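Local coordinates for protein paenibacillus xanthan lyase (Paenibacillus, PDB 6F2P) that probably degrades the bacterial polysaccharide xanthan by lyase (beta-elimination) cleavage, as a multidomain, calcium-binding enzyme of polysaccharide lyase family 8, at residues Val724-Pro729 with Gly756-Pro761. Residues are numbered along the deposited sequence; the frame is centred on the assembly and turned at random.
Sequences VIQYYP and GSNPSP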
# COMPACT_ATOMS: atom_id res chain seq x y z
N VAL A 724 -1.15 10.45 21.46
CA VAL A 724 -0.60 9.74 22.61
C VAL A 724 -1.63 9.66 23.73
O VAL A 724 -2.28 10.65 24.06
CB VAL A 724 0.67 10.41 23.13
CG1 VAL A 724 1.20 9.67 24.34
CG2 VAL A 724 1.72 10.44 22.05
N ILE A 725 -1.81 8.47 24.30
CA ILE A 725 -2.82 8.27 25.33
C ILE A 725 -2.19 8.10 26.71
O ILE A 725 -2.75 8.55 27.72
CB ILE A 725 -3.72 7.08 24.99
CG1 ILE A 725 -4.44 7.36 23.68
CG2 ILE A 725 -4.73 6.81 26.11
CD1 ILE A 725 -5.46 6.31 23.32
N GLN A 726 -1.02 7.47 26.75
CA GLN A 726 -0.33 7.27 28.02
C GLN A 726 1.15 6.99 27.83
O GLN A 726 1.55 6.41 26.83
CB GLN A 726 -0.97 6.10 28.76
CG GLN A 726 -0.45 5.91 30.16
CD GLN A 726 -1.08 4.73 30.84
OE1 GLN A 726 -2.08 4.87 31.55
NE2 GLN A 726 -0.53 3.55 30.59
N TYR A 727 1.96 7.40 28.80
CA TYR A 727 3.39 7.10 28.81
C TYR A 727 3.74 5.97 29.78
O TYR A 727 4.49 5.06 29.44
CB TYR A 727 4.19 8.34 29.21
CG TYR A 727 4.00 9.49 28.26
CD1 TYR A 727 4.33 9.37 26.92
CD2 TYR A 727 3.50 10.71 28.71
CE1 TYR A 727 4.17 10.42 26.04
CE2 TYR A 727 3.34 11.77 27.84
CZ TYR A 727 3.67 11.62 26.51
OH TYR A 727 3.50 12.67 25.64
N TYR A 728 3.20 6.05 30.99
CA TYR A 728 3.50 5.07 32.03
C TYR A 728 2.23 4.68 32.78
O TYR A 728 1.30 5.47 32.87
CB TYR A 728 4.59 5.60 32.97
CG TYR A 728 4.34 7.01 33.49
CD1 TYR A 728 3.44 7.26 34.52
CD2 TYR A 728 5.03 8.10 32.95
CE1 TYR A 728 3.22 8.54 35.00
CE2 TYR A 728 4.82 9.39 33.42
CZ TYR A 728 3.91 9.60 34.44
OH TYR A 728 3.70 10.88 34.92
N PRO A 729 2.17 3.45 33.31
CA PRO A 729 3.20 2.40 33.32
C PRO A 729 3.39 1.72 31.96
O PRO A 729 4.37 1.00 31.78
CB PRO A 729 2.65 1.40 34.34
CG PRO A 729 1.17 1.52 34.18
CD PRO A 729 0.90 2.98 33.91
N GLY A 756 7.72 12.80 32.47
CA GLY A 756 6.84 13.93 32.29
C GLY A 756 5.45 13.52 32.71
O GLY A 756 5.26 12.44 33.28
N SER A 757 4.46 14.36 32.43
CA SER A 757 3.10 14.05 32.83
C SER A 757 2.39 13.18 31.80
O SER A 757 2.51 13.41 30.59
CB SER A 757 2.30 15.33 33.07
OG SER A 757 2.77 16.01 34.22
N ASN A 758 1.65 12.18 32.27
CA ASN A 758 0.76 11.43 31.40
C ASN A 758 -0.29 12.35 30.83
O ASN A 758 -0.78 13.23 31.53
CB ASN A 758 0.06 10.31 32.18
CG ASN A 758 0.85 9.02 32.19
OD1 ASN A 758 1.65 8.76 31.29
ND2 ASN A 758 0.62 8.20 33.21
N PRO A 759 -0.65 12.14 29.55
CA PRO A 759 -1.75 12.90 28.95
C PRO A 759 -3.02 12.80 29.78
O PRO A 759 -3.27 11.78 30.44
CB PRO A 759 -1.94 12.20 27.59
CG PRO A 759 -0.60 11.66 27.28
CD PRO A 759 -0.04 11.21 28.60
N SER A 760 -3.82 13.85 29.77
CA SER A 760 -5.08 13.81 30.49
C SER A 760 -5.98 12.83 29.76
O SER A 760 -5.89 12.71 28.53
CB SER A 760 -5.72 15.20 30.55
OG SER A 760 -4.82 16.16 31.08
N PRO A 761 -6.82 12.11 30.50
CA PRO A 761 -7.82 11.23 29.90
C PRO A 761 -8.61 11.96 28.82
O PRO A 761 -8.84 13.16 28.94
CB PRO A 761 -8.72 10.84 31.09
CG PRO A 761 -8.24 11.70 32.28
CD PRO A 761 -6.83 12.05 31.98
O HOH W 1 -5.53 9.78 27.91
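The side-chain amide of N758 lies over one face of the Y728 ring, its plane 34° from the ring's and OD1 3.7 Å above the ring plane. The contact sits at the surface of a beta-sandwich domain: a classic beta bulge at I725 and Q726, both opposite K732, ends the outermost strand 722-726, and the loop on the way from strand 744-750 to the next beta domain crosses the turn that follows. N758 binds this turn through both ends of its amide. OD1 accepts two successive backbone N-H groups, from Y727 N at 2.9 Å, which comes from above the carbonyl plane, and from Y728 N at 3.1 Å, which uses an in-plane lone pair and gives the straighter bond (163°). ND2 donates to Y728 O over 2.8 Å, so three bonds fix the rotation of the amide. The phenol of Y728 closes the arrangement earlier in the loop, two residues before N758. Its CG takes the crowded position between N and C (chi1 48°), which brings the ring back under the N758 amide, and OH donates to G756 O at 2.7 Å. An alanine in place of Y728 would probably loosen the loop near G756, since the ring face under the amide and the phenol bond would both be lost, though the backbone bonds to N758 could persist. Beyond N758, P759 points toward the strand end and fits between V724 and Y727; its CG meets V724 CG1 at 4.0 Å, while CD lies against the Y727 ring, 3.5 Å from CE2. One water donates to both I725 O and S760 O, bridging the bulge and the departing loop. At the ring edge of Y727, near its plane, CE2 approaches S757 O to 3.3 Å.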